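Local coordinates for protein beta-mannosidase (Trichoderma harzianum, PDB 4CVU) that probably hydrolyses terminal beta-linked mannose from the non-reducing ends of beta-mannosides, as a secreted, glycosylated glycoside hydrolase of family 2, at residues S228-F236 against Y470-H478; M648-P659 against W671-D681. All coordinates share one frame; numbering follows the deposited sequence.

How the contacts relate
Contact 1 joins two domains and contact 2 joins two helices. Both are largely buried, lie on opposite sides of the chain's centre and share no helix or strand; their centres are about 47 Å apart. Contact 1 sets strand 227-237, from a sheet of the beta-sandwich type, against helix 458-475 of the catalytic barrel, which follows its strand 442-446; its chemistry is polar, with side-chain amides, carboxylates, a guanidinium, waters and a cadmium ion. Contact 2 joins two consecutive helices, 638-655 and 664-692, by aromatic and aliphatic packing, with two hydrogen bonds across it. Sugars of protein-attached glycans border both, touching an arginine in contact 1 and a tryptophan in contact 2.

Contact 1: S228-F236 against Y470-H478; sequences SLNTDIDIF and YNVRRLNHH. With CD (cadmium ion), chain S; MAN (alpha-D-mannopyranose), chain E; NAG (2-acetamido-2-deoxy-beta-D-glucopyranose), chain B.
Asn-230 and Asn-476, one from strand 228-236 and one from segment 470-478, each place CG opposite the main-chain nitrogen (chi1 -169° and -162°), and this sends their amides across the interface. Asn-230 ND2 reaches Tyr-470 O at 3.2 Å, on a lone pair in the carbonyl plane, although that oxygen already accepts from Arg-474 N. Asn-476 ND2 serves two acceptors: it meets Ile-233 O from above the carbonyl plane at 2.9 Å, and a straighter bond (163°) runs to Asp-234 OD1 at 3.1 Å. Ser-529 bonds Asn-476 OD1 and His-530 N bonds Asp-234 OD2, which should help fix how both groups are turned.

The guanidinium of Arg-473 lies between Asp-232 CB on one face and C6 of a mannose over the other, while its NH1 donates to O6 of the chain B NAG at 3.0 Å. Asp-232 OD2 forms a long salt bridge, 3.9 Å from Arg-473 NH1 and well out of the guanidinium plane; Asn-528 and Asp-259 are firmer partners. His-477 packs CB on Ile-233 CB at 3.7 Å, and its NE2 binds cadmium, which Asp-430 and two waters also hold. This is a glycoside hydrolase family 2 domain interface, where an immunoglobulin-like beta-sandwich abuts the (beta/alpha)8 barrel.

Contact 2: M648-P659 against W671-D681; sequences MTLAVERYYPTP and WCHATQLFQAD. With NAG (2-acetamido-2-deoxy-beta-D-glucopyranose), chain C; NAG (2-acetamido-2-deoxy-beta-D-glucopyranose), chain D; NAG (2-acetamido-2-deoxy-beta-D-glucopyranose), chain H.
Val-652 and Ala-674 meet where two consecutive helices cross almost at right angles (79°, axes 8.9 Å apart), a helix-loop-helix pair whose second member leads toward barrel strand 702-705. Val-652 spreads its methyls, CG1 toward the indole of Trp-671 and CG2 onto the backbone around Ala-674 and Thr-675.

Phe-678 shows how such a crossing is filled. Its CB touches Tyr-656 CE2 at 3.6 Å. With CG anti to the main-chain nitrogen (chi1 169°), the ring slides under Ala-651, whose CB stands 3.5 Å from the Phe-678 ring centroid, almost on the normal, within reach of every ring carbon from CG to CZ. CE1, on the rim, meets Tyr-655 CD2, the two rings being slid so far that they barely overlap. Phe-597 packs edge-to-face with the same phenyl.

At the other end Trp-671 is sandwiched: Pro-659 CD lies over the five-membered ring, and the methyl C8 of the chain C NAG and C6 of the chain H NAG lie over the opposite face, both toward its rim, while NE1 donates to Pro-659 O at 3.0 Å. With an alanine here, that carbonyl would probably lose its indole donor and a gap would open between proline and sugar. The loop is tied to the second helix again through Tyr-656, whose OH donates to the anti lone pair of Asp-681 OD2 at 2.5 Å, the carboxylate oxygen lying at the tyrosine ring's edge, near its plane.

Contact 1: S228-F236 against Y470-H478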
loop_
_atom_site.group_PDB
_atom_site.type_symbol
_atom_site.label_atom_id
_atom_site.label_comp_id
_atom_site.label_asym_id
_atom_site.label_seq_id
_atom_site.Cartn_x
_atom_site.Cartn_y
_atom_site.Cartn_z
ATOM N N SER A 228 14.644 -44.971 5.196
ATOM C CA SER A 228 15.880 -44.184 5.225
ATOM C C SER A 228 15.661 -42.824 5.906
ATOM O O SER A 228 14.839 -42.032 5.463
ATOM C CB SER A 228 16.384 -43.955 3.804
ATOM O OG SER A 228 17.495 -43.094 3.824
ATOM N N LEU A 229 16.404 -42.562 6.978
ATOM C CA LEU A 229 16.342 -41.271 7.668
ATOM C C LEU A 229 17.279 -40.229 7.076
ATOM O O LEU A 229 16.884 -39.082 6.861
ATOM C CB LEU A 229 16.706 -41.437 9.150
ATOM C CG LEU A 229 15.620 -42.051 10.022
ATOM C CD1 LEU A 229 16.214 -42.601 11.301
ATOM C CD2 LEU A 229 14.513 -41.044 10.313
ATOM N N ASN A 230 18.519 -40.633 6.835
ATOM C CA ASN A 230 19.618 -39.713 6.519
ATOM C C ASN A 230 20.826 -40.547 6.020
ATOM O O ASN A 230 21.035 -41.678 6.465
ATOM C CB ASN A 230 20.016 -38.921 7.774
ATOM C CG ASN A 230 20.955 -37.766 7.476
ATOM O OD1 ASN A 230 21.040 -37.307 6.346
ATOM N ND2 ASN A 230 21.640 -37.261 8.507
ATOM N N THR A 231 21.627 -39.982 5.120
ATOM C CA THR A 231 22.733 -40.724 4.489
ATOM C C THR A 231 23.968 -39.835 4.328
ATOM O O THR A 231 23.903 -38.785 3.684
ATOM C CB THR A 231 22.294 -41.260 3.116
ATOM O OG1 THR A 231 21.202 -42.196 3.276
ATOM C CG2 THR A 231 23.452 -41.961 2.405
ATOM N N ASP A 232 25.079 -40.250 4.937
ATOM C CA ASP A 232 26.357 -39.542 4.839
ATOM C C ASP A 232 27.187 -40.247 3.782
ATOM O O ASP A 232 27.556 -41.425 3.965
ATOM C CB ASP A 232 27.059 -39.536 6.200
ATOM C CG ASP A 232 28.385 -38.734 6.198
ATOM O OD1 ASP A 232 28.998 -38.519 5.114
ATOM O OD2 ASP A 232 28.836 -38.357 7.322
ATOM N N ILE A 233 27.454 -39.549 2.674
ATOM C CA ILE A 233 28.407 -40.003 1.650
ATOM C C ILE A 233 29.617 -39.101 1.756
ATOM O O ILE A 233 29.475 -37.832 1.733
ATOM C CB ILE A 233 27.859 -39.903 0.223
ATOM C CG1 ILE A 233 26.497 -40.627 0.069
ATOM C CG2 ILE A 233 28.862 -40.466 -0.766
ATOM C CD1 ILE A 233 26.535 -42.113 0.345
ATOM N N ASP A 234 30.779 -39.713 1.921
ATOM C CA ASP A 234 32.037 -38.975 2.073
ATOM C C ASP A 234 32.982 -39.505 1.002
ATOM O O ASP A 234 33.426 -40.661 1.072
ATOM C CB ASP A 234 32.621 -39.172 3.471
ATOM C CG ASP A 234 33.696 -38.146 3.825
ATOM O OD1 ASP A 234 33.831 -37.077 3.153
ATOM O OD2 ASP A 234 34.414 -38.402 4.797
ATOM N N ILE A 235 33.199 -38.695 -0.026
ATOM C CA ILE A 235 34.133 -39.018 -1.078
ATOM C C ILE A 235 35.376 -38.170 -0.863
ATOM O O ILE A 235 35.310 -36.931 -0.876
ATOM C CB ILE A 235 33.550 -38.763 -2.456
ATOM C CG1 ILE A 235 32.304 -39.635 -2.651
ATOM C CG2 ILE A 235 34.585 -39.105 -3.495
ATOM C CD1 ILE A 235 31.575 -39.382 -3.940
ATOM N N PHE A 236 36.488 -38.843 -0.615
ATOM C CA PHE A 236 37.755 -38.179 -0.310
ATOM C C PHE A 236 38.919 -38.947 -0.949
ATOM O O PHE A 236 38.731 -40.049 -1.461
ATOM C CB PHE A 236 37.958 -38.059 1.204
ATOM C CG PHE A 236 37.824 -39.352 1.948
ATOM C CD1 PHE A 236 36.568 -39.897 2.223
ATOM C CD2 PHE A 236 38.953 -40.033 2.374
ATOM C CE1 PHE A 236 36.450 -41.079 2.901
ATOM C CE2 PHE A 236 38.843 -41.232 3.048
ATOM C CZ PHE A 236 37.587 -41.761 3.303
ATOM N N TYR A 470 23.353 -34.489 12.692
ATOM C CA TYR A 470 22.344 -34.619 11.633
ATOM C C TYR A 470 22.704 -33.805 10.356
ATOM O O TYR A 470 22.723 -34.320 9.248
ATOM C CB TYR A 470 20.983 -34.161 12.145
ATOM C CG TYR A 470 19.937 -34.113 11.046
ATOM C CD1 TYR A 470 19.533 -35.279 10.416
ATOM C CD2 TYR A 470 19.385 -32.902 10.614
ATOM C CE1 TYR A 470 18.595 -35.259 9.403
ATOM C CE2 TYR A 470 18.430 -32.861 9.601
ATOM C CZ TYR A 470 18.036 -34.037 8.996
ATOM O OH TYR A 470 17.099 -34.034 7.992
ATOM N N ASN A 471 22.991 -32.519 10.533
ATOM C CA ASN A 471 23.249 -31.655 9.374
ATOM C C ASN A 471 24.592 -31.910 8.673
ATOM O O ASN A 471 24.629 -31.907 7.438
ATOM C CB ASN A 471 23.080 -30.214 9.760
ATOM C CG ASN A 471 21.631 -29.866 9.994
ATOM O OD1 ASN A 471 20.833 -29.815 9.057
ATOM N ND2 ASN A 471 21.273 -29.637 11.262
ATOM N N VAL A 472 25.669 -32.157 9.430
ATOM C CA VAL A 472 26.968 -32.549 8.828
ATOM C C VAL A 472 26.821 -33.824 7.985
ATOM O O VAL A 472 27.309 -33.884 6.838
ATOM C CB VAL A 472 28.084 -32.726 9.876
ATOM C CG1 VAL A 472 29.242 -33.535 9.306
ATOM C CG2 VAL A 472 28.609 -31.377 10.354
ATOM N N ARG A 473 26.143 -34.831 8.539
ATOM C CA ARG A 473 25.871 -36.087 7.799
ATOM C C ARG A 473 24.979 -35.863 6.580
ATOM O O ARG A 473 25.268 -36.390 5.492
ATOM C CB ARG A 473 25.245 -37.170 8.705
ATOM C CG ARG A 473 26.192 -37.752 9.738
ATOM C CD ARG A 473 25.468 -38.663 10.734
ATOM N NE ARG A 473 25.034 -39.953 10.163
ATOM C CZ ARG A 473 25.866 -40.937 9.810
ATOM N NH1 ARG A 473 27.191 -40.791 9.926
ATOM N NH2 ARG A 473 25.381 -42.077 9.327
ATOM N N ARG A 474 23.912 -35.082 6.774
ATOM C CA ARG A 474 22.948 -34.775 5.696
ATOM C C ARG A 474 23.605 -34.106 4.488
ATOM O O ARG A 474 23.325 -34.474 3.355
ATOM C CB ARG A 474 21.792 -33.904 6.233
ATOM C CG ARG A 474 20.734 -33.503 5.195
ATOM C CD ARG A 474 19.544 -32.739 5.807
ATOM N NE ARG A 474 19.944 -31.458 6.368
ATOM C CZ ARG A 474 20.048 -30.318 5.672
ATOM N NH1 ARG A 474 19.746 -30.278 4.381
ATOM N NH2 ARG A 474 20.449 -29.215 6.275
ATOM N N LEU A 475 24.482 -33.142 4.762
ATOM C CA LEU A 475 25.004 -32.230 3.731
ATOM C C LEU A 475 26.309 -32.665 3.087
ATOM O O LEU A 475 26.661 -32.152 2.028
ATOM C CB LEU A 475 25.173 -30.831 4.321
ATOM C CG LEU A 475 23.844 -30.126 4.624
ATOM C CD1 LEU A 475 24.081 -28.820 5.380
ATOM C CD2 LEU A 475 23.086 -29.838 3.346
ATOM N N ASN A 476 26.993 -33.649 3.702
ATOM C CA ASN A 476 28.372 -33.987 3.354
ATOM C C ASN A 476 28.604 -34.405 1.901
ATOM O O ASN A 476 29.683 -34.209 1.369
ATOM C CB ASN A 476 28.908 -35.109 4.257
ATOM C CG ASN A 476 30.404 -35.185 4.220
ATOM O OD1 ASN A 476 31.096 -34.277 4.669
ATOM N ND2 ASN A 476 30.915 -36.242 3.636
ATOM N N HIS A 477 27.584 -34.974 1.272
ATOM C CA HIS A 477 27.724 -35.482 -0.088
ATOM C C HIS A 477 27.634 -34.443 -1.200
ATOM O O HIS A 477 27.818 -34.783 -2.366
ATOM C CB HIS A 477 26.616 -36.500 -0.350
ATOM C CG HIS A 477 25.274 -35.887 -0.509
ATOM N ND1 HIS A 477 24.741 -35.589 -1.747
ATOM C CD2 HIS A 477 24.356 -35.491 0.402
ATOM C CE1 HIS A 477 23.542 -35.059 -1.593
ATOM N NE2 HIS A 477 23.291 -34.983 -0.303
ATOM N N HIS A 478 27.264 -33.204 -0.844
ATOM C CA HIS A 478 27.132 -32.135 -1.827
ATOM C C HIS A 478 28.474 -31.634 -2.286
ATOM O O HIS A 478 29.267 -31.165 -1.463
ATOM C CB HIS A 478 26.327 -30.980 -1.231
ATOM C CG HIS A 478 24.874 -31.277 -1.116
ATOM N ND1 HIS A 478 24.067 -31.405 -2.224
ATOM C CD2 HIS A 478 24.087 -31.503 -0.046
ATOM C CE1 HIS A 478 22.831 -31.649 -1.838
ATOM N NE2 HIS A 478 22.819 -31.750 -0.525
HETATM CD CD CD S . 20.748 -34.408 0.659
HETATM C C1 MAN E . 24.868 -41.271 16.880
HETATM C C2 MAN E . 23.646 -42.044 17.324
HETATM C C3 MAN E . 23.634 -43.402 16.634
HETATM C C4 MAN E . 23.845 -43.252 15.115
HETATM C C5 MAN E . 24.973 -42.294 14.767
HETATM C C6 MAN E . 25.026 -42.018 13.268
HETATM O O2 MAN E . 22.473 -41.333 16.948
HETATM O O3 MAN E . 22.382 -44.017 16.864
HETATM O O4 MAN E . 24.199 -44.492 14.532
HETATM O O5 MAN E . 24.847 -41.105 15.467
HETATM O O6 MAN E . 23.813 -41.502 12.770
HETATM C C1 NAG B . 32.863 -43.892 7.189
HETATM C C2 NAG B . 34.158 -44.151 7.955
HETATM C C3 NAG B . 33.834 -44.591 9.368
HETATM C C4 NAG B . 32.961 -43.526 10.061
HETATM C C5 NAG B . 31.750 -43.217 9.182
HETATM C C6 NAG B . 30.876 -42.059 9.655
HETATM C C7 NAG B . 36.066 -44.876 6.602
HETATM C C8 NAG B . 36.743 -46.016 5.895
HETATM N N2 NAG B . 34.935 -45.154 7.236
HETATM O O3 NAG B . 35.048 -44.756 10.056
HETATM O O4 NAG B . 32.507 -44.006 11.311
HETATM O O5 NAG B . 32.150 -42.892 7.876
HETATM O O6 NAG B . 29.715 -42.047 8.840
HETATM O O7 NAG B . 36.577 -43.760 6.575
HETATM O O HOH W 1 21.685 -36.581 2.847
HETATM O O HOH W 2 25.830 -36.844 2.788
HETATM O O HOH W 3 31.752 -36.192 -0.295
HETATM O O HOH W 4 21.164 -32.431 2.042
HETATM O O HOH W 5 18.745 -35.948 -0.217
#

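Contact 2: M648-P659 against W671-D681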
loop_
_atom_site.group_PDB
_atom_site.type_symbol
_atom_site.label_atom_id
_atom_site.label_comp_id
_atom_site.label_asym_id
_atom_site.label_seq_id
_atom_site.Cartn_x
_atom_site.Cartn_y
_atom_site.Cartn_z
ATOM N N MET A 648 23.716 7.263 5.061
ATOM C CA MET A 648 23.491 7.309 3.653
ATOM C C MET A 648 23.452 8.736 3.150
ATOM O O MET A 648 23.954 9.034 2.051
ATOM C CB MET A 648 22.152 6.566 3.330
ATOM C CG MET A 648 22.218 5.091 3.587
ATOM S SD MET A 648 20.646 4.343 2.958
ATOM C CE MET A 648 19.708 4.944 4.315
ATOM N N THR A 649 22.871 9.643 3.930
ATOM C CA THR A 649 22.681 11.035 3.515
ATOM C C THR A 649 24.028 11.717 3.379
ATOM O O THR A 649 24.258 12.442 2.407
ATOM C CB THR A 649 21.801 11.836 4.512
ATOM O OG1 THR A 649 20.558 11.172 4.707
ATOM C CG2 THR A 649 21.480 13.252 4.006
ATOM N N LEU A 650 24.907 11.485 4.331
ATOM C CA LEU A 650 26.225 12.096 4.288
ATOM C C LEU A 650 27.101 11.583 3.114
ATOM O O LEU A 650 27.864 12.354 2.491
ATOM C CB LEU A 650 26.949 11.889 5.599
ATOM C CG LEU A 650 26.477 12.623 6.866
ATOM C CD1 LEU A 650 27.371 12.271 8.045
ATOM C CD2 LEU A 650 26.431 14.141 6.672
ATOM N N ALA A 651 26.996 10.277 2.850
ATOM C CA ALA A 651 27.679 9.646 1.750
ATOM C C ALA A 651 27.352 10.336 0.424
ATOM O O ALA A 651 28.255 10.714 -0.312
ATOM C CB ALA A 651 27.331 8.162 1.690
ATOM N N VAL A 652 26.057 10.459 0.128
ATOM C CA VAL A 652 25.606 11.131 -1.053
ATOM C C VAL A 652 26.070 12.592 -1.091
ATOM O O VAL A 652 26.583 13.029 -2.091
ATOM C CB VAL A 652 24.063 11.118 -1.179
ATOM C CG1 VAL A 652 23.643 11.997 -2.327
ATOM C CG2 VAL A 652 23.544 9.713 -1.397
ATOM N N GLU A 653 25.887 13.320 0.013
ATOM C CA GLU A 653 26.153 14.744 0.028
ATOM C C GLU A 653 27.618 14.991 -0.229
ATOM O O GLU A 653 27.966 15.950 -0.871
ATOM C CB GLU A 653 25.743 15.407 1.344
ATOM C CG GLU A 653 24.238 15.551 1.528
ATOM C CD GLU A 653 23.848 15.980 2.930
ATOM O OE1 GLU A 653 24.701 16.010 3.855
ATOM O OE2 GLU A 653 22.674 16.318 3.088
ATOM N N ARG A 654 28.460 14.085 0.231
ATOM C CA ARG A 654 29.915 14.278 0.114
ATOM C C ARG A 654 30.436 14.014 -1.291
ATOM O O ARG A 654 31.410 14.646 -1.697
ATOM C CB ARG A 654 30.655 13.399 1.095
ATOM C CG ARG A 654 32.169 13.597 1.068
ATOM C CD ARG A 654 32.861 12.697 2.088
ATOM N NE ARG A 654 32.772 13.206 3.457
ATOM C CZ ARG A 654 33.643 14.060 4.020
ATOM N NH1 ARG A 654 34.679 14.539 3.352
ATOM N NH2 ARG A 654 33.455 14.448 5.271
ATOM N N TYR A 655 29.759 13.131 -2.039
ATOM C CA TYR A 655 30.307 12.609 -3.288
ATOM C C TYR A 655 29.448 12.742 -4.539
ATOM O O TYR A 655 30.008 12.848 -5.643
ATOM C CB TYR A 655 30.681 11.124 -3.112
ATOM C CG TYR A 655 31.805 10.904 -2.135
ATOM C CD1 TYR A 655 33.118 11.268 -2.444
ATOM C CD2 TYR A 655 31.564 10.332 -0.910
ATOM C CE1 TYR A 655 34.153 11.044 -1.542
ATOM C CE2 TYR A 655 32.580 10.123 -0.009
ATOM C CZ TYR A 655 33.865 10.486 -0.318
ATOM O OH TYR A 655 34.856 10.255 0.595
ATOM N N TYR A 656 28.124 12.751 -4.378
ATOM C CA TYR A 656 27.198 12.660 -5.518
ATOM C C TYR A 656 26.196 13.808 -5.622
ATOM O O TYR A 656 25.822 14.404 -4.627
ATOM C CB TYR A 656 26.454 11.333 -5.474
ATOM C CG TYR A 656 27.394 10.184 -5.632
ATOM C CD1 TYR A 656 27.735 9.716 -6.886
ATOM C CD2 TYR A 656 28.023 9.635 -4.524
ATOM C CE1 TYR A 656 28.660 8.677 -7.051
ATOM C CE2 TYR A 656 28.944 8.614 -4.655
ATOM C CZ TYR A 656 29.271 8.147 -5.913
ATOM O OH TYR A 656 30.191 7.143 -5.991
ATOM N N PRO A 657 25.717 14.101 -6.834
ATOM C CA PRO A 657 24.784 15.221 -6.885
ATOM C C PRO A 657 23.623 14.918 -5.946
ATOM O O PRO A 657 23.276 13.767 -5.796
ATOM C CB PRO A 657 24.358 15.261 -8.356
ATOM C CG PRO A 657 25.451 14.534 -9.092
ATOM C CD PRO A 657 25.904 13.476 -8.149
ATOM N N THR A 658 23.059 15.950 -5.318
ATOM C CA THR A 658 22.016 15.797 -4.306
ATOM C C THR A 658 20.686 16.146 -4.920
ATOM O O THR A 658 20.425 17.320 -5.203
ATOM C CB THR A 658 22.237 16.760 -3.129
ATOM O OG1 THR A 658 22.386 18.061 -3.664
ATOM C CG2 THR A 658 23.508 16.382 -2.341
ATOM N N PRO A 659 19.825 15.152 -5.134
ATOM C CA PRO A 659 18.627 15.520 -5.890
ATOM C C PRO A 659 17.761 16.596 -5.216
ATOM O O PRO A 659 17.766 16.718 -3.994
ATOM C CB PRO A 659 17.860 14.209 -6.006
ATOM C CG PRO A 659 18.899 13.169 -5.885
ATOM C CD PRO A 659 19.937 13.707 -4.944
ATOM N N TRP A 671 16.793 10.103 -4.767
ATOM C CA TRP A 671 17.649 9.961 -3.566
ATOM C C TRP A 671 17.969 8.473 -3.336
ATOM O O TRP A 671 19.059 8.125 -2.979
ATOM C CB TRP A 671 16.995 10.610 -2.296
ATOM C CG TRP A 671 17.383 12.020 -2.116
ATOM C CD1 TRP A 671 16.796 13.133 -2.656
ATOM C CD2 TRP A 671 18.532 12.485 -1.403
ATOM N NE1 TRP A 671 17.501 14.251 -2.289
ATOM C CE2 TRP A 671 18.583 13.876 -1.547
ATOM C CE3 TRP A 671 19.535 11.843 -0.676
ATOM C CZ2 TRP A 671 19.578 14.653 -0.964
ATOM C CZ3 TRP A 671 20.531 12.605 -0.091
ATOM C CH2 TRP A 671 20.540 13.996 -0.229
ATOM N N CYS A 672 17.006 7.580 -3.499
ATOM C CA CYS A 672 17.318 6.161 -3.367
ATOM C C CYS A 672 18.467 5.687 -4.297
ATOM O O CYS A 672 19.264 4.846 -3.914
ATOM C CB CYS A 672 16.058 5.291 -3.603
ATOM S SG CYS A 672 14.875 5.401 -2.236
ATOM N N HIS A 673 18.510 6.211 -5.518
ATOM C CA HIS A 673 19.465 5.808 -6.540
ATOM C C HIS A 673 20.853 6.372 -6.234
ATOM O O HIS A 673 21.840 5.665 -6.400
ATOM C CB HIS A 673 18.962 6.289 -7.887
ATOM C CG HIS A 673 19.821 5.904 -9.039
ATOM N ND1 HIS A 673 20.078 4.602 -9.361
ATOM C CD2 HIS A 673 20.467 6.650 -9.958
ATOM C CE1 HIS A 673 20.860 4.550 -10.422
ATOM N NE2 HIS A 673 21.098 5.780 -10.812
ATOM N N ALA A 674 20.934 7.603 -5.732
ATOM C CA ALA A 674 22.262 8.157 -5.318
ATOM C C ALA A 674 22.951 7.358 -4.223
ATOM O O ALA A 674 24.200 7.236 -4.235
ATOM C CB ALA A 674 22.136 9.626 -4.915
ATOM N N THR A 675 22.182 6.888 -3.225
ATOM C CA THR A 675 22.728 6.019 -2.171
ATOM C C THR A 675 23.302 4.767 -2.787
ATOM O O THR A 675 24.351 4.282 -2.345
ATOM C CB THR A 675 21.745 5.678 -1.019
ATOM O OG1 THR A 675 20.688 4.796 -1.490
ATOM C CG2 THR A 675 21.138 6.920 -0.426
ATOM N N GLN A 676 22.644 4.239 -3.835
ATOM C CA GLN A 676 23.138 3.060 -4.523
ATOM C C GLN A 676 24.418 3.312 -5.305
ATOM O O GLN A 676 25.192 2.429 -5.445
ATOM C CB GLN A 676 22.082 2.523 -5.511
ATOM C CG GLN A 676 20.936 1.912 -4.777
ATOM C CD GLN A 676 20.006 1.172 -5.696
ATOM O OE1 GLN A 676 20.345 0.851 -6.832
ATOM N NE2 GLN A 676 18.866 0.823 -5.175
ATOM N N LEU A 677 24.593 4.516 -5.835
ATOM C CA LEU A 677 25.769 4.839 -6.603
ATOM C C LEU A 677 26.968 4.853 -5.684
ATOM O O LEU A 677 28.075 4.435 -6.087
ATOM C CB LEU A 677 25.640 6.204 -7.274
ATOM C CG LEU A 677 24.598 6.367 -8.397
ATOM C CD1 LEU A 677 24.659 7.790 -8.897
ATOM C CD2 LEU A 677 24.827 5.385 -9.549
ATOM N N PHE A 678 26.755 5.384 -4.481
ATOM C CA PHE A 678 27.869 5.498 -3.510
ATOM C C PHE A 678 28.288 4.079 -3.083
ATOM O O PHE A 678 29.444 3.749 -3.144
ATOM C CB PHE A 678 27.475 6.319 -2.283
ATOM C CG PHE A 678 28.479 6.221 -1.196
ATOM C CD1 PHE A 678 29.586 7.042 -1.192
ATOM C CD2 PHE A 678 28.357 5.266 -0.227
ATOM C CE1 PHE A 678 30.560 6.917 -0.222
ATOM C CE2 PHE A 678 29.327 5.114 0.732
ATOM C CZ PHE A 678 30.431 5.953 0.744
ATOM N N GLN A 679 27.309 3.218 -2.761
ATOM C CA GLN A 679 27.583 1.826 -2.370
ATOM C C GLN A 679 28.308 1.079 -3.470
ATOM O O GLN A 679 29.221 0.331 -3.170
ATOM C CB GLN A 679 26.273 1.068 -2.048
ATOM C CG GLN A 679 26.407 -0.362 -1.513
ATOM C CD GLN A 679 25.068 -1.118 -1.679
ATOM O OE1 GLN A 679 24.354 -0.812 -2.591
ATOM N NE2 GLN A 679 24.797 -2.117 -0.874
ATOM N N ALA A 680 27.842 1.181 -4.727
ATOM C CA ALA A 680 28.499 0.481 -5.844
ATOM C C ALA A 680 29.975 0.890 -5.965
ATOM O O ALA A 680 30.859 0.052 -6.103
ATOM C CB ALA A 680 27.813 0.799 -7.107
ATOM N N ASP A 681 30.186 2.184 -5.959
ATOM C CA ASP A 681 31.517 2.735 -6.198
ATOM C C ASP A 681 32.452 2.354 -5.050
ATOM O O ASP A 681 33.637 2.096 -5.272
ATOM C CB ASP A 681 31.426 4.255 -6.401
ATOM C CG ASP A 681 31.089 4.654 -7.859
ATOM O OD1 ASP A 681 31.226 3.805 -8.759
ATOM O OD2 ASP A 681 30.677 5.828 -8.109
HETATM C C1 NAG C . 16.991 12.458 7.162
HETATM C C2 NAG C . 17.813 13.441 6.355
HETATM C C3 NAG C . 19.152 13.778 7.013
HETATM C C4 NAG C . 19.037 14.105 8.506
HETATM C C5 NAG C . 18.227 13.015 9.135
HETATM C C6 NAG C . 18.014 13.239 10.634
HETATM C C7 NAG C . 17.501 13.349 3.934
HETATM C C8 NAG C . 17.954 12.784 2.614
HETATM N N2 NAG C . 18.110 12.923 5.026
HETATM O O3 NAG C . 19.748 14.863 6.343
HETATM O O4 NAG C . 20.294 14.122 9.145
HETATM O O5 NAG C . 16.966 12.902 8.507
HETATM O O6 NAG C . 17.346 14.466 10.856
HETATM O O7 NAG C . 16.606 14.204 3.946
HETATM C C1 NAG D . 20.942 15.393 9.169
HETATM C C2 NAG D . 21.909 15.385 10.351
HETATM C C3 NAG D . 22.775 16.618 10.397
HETATM C C4 NAG D . 23.443 16.834 9.055
HETATM C C5 NAG D . 22.384 16.870 7.970
HETATM C C6 NAG D . 23.033 17.012 6.593
HETATM C C7 NAG D . 21.362 14.357 12.511
HETATM C C8 NAG D . 20.446 14.386 13.698
HETATM N N2 NAG D . 21.145 15.290 11.572
HETATM O O3 NAG D . 23.769 16.402 11.355
HETATM O O4 NAG D . 24.168 18.046 9.073
HETATM O O5 NAG D . 21.634 15.666 7.970
HETATM O O6 NAG D . 22.033 16.831 5.619
HETATM O O7 NAG D . 22.262 13.515 12.462
HETATM C C1 NAG H . 14.146 16.374 -2.018
HETATM C C2 NAG H . 13.551 17.726 -1.557
HETATM C C3 NAG H . 14.498 18.541 -0.682
HETATM C C4 NAG H . 15.042 17.663 0.427
HETATM C C5 NAG H . 15.708 16.428 -0.184
HETATM C C6 NAG H . 16.265 15.485 0.894
HETATM C C7 NAG H . 11.866 18.884 -2.858
HETATM C C8 NAG H . 11.529 19.804 -4.004
HETATM N N2 NAG H . 13.138 18.567 -2.654
HETATM O O3 NAG H . 13.769 19.611 -0.118
HETATM O O4 NAG H . 15.991 18.396 1.175
HETATM O O5 NAG H . 14.768 15.719 -0.948
HETATM O O6 NAG H . 15.246 15.084 1.788
HETATM O O7 NAG H . 10.981 18.462 -2.138
#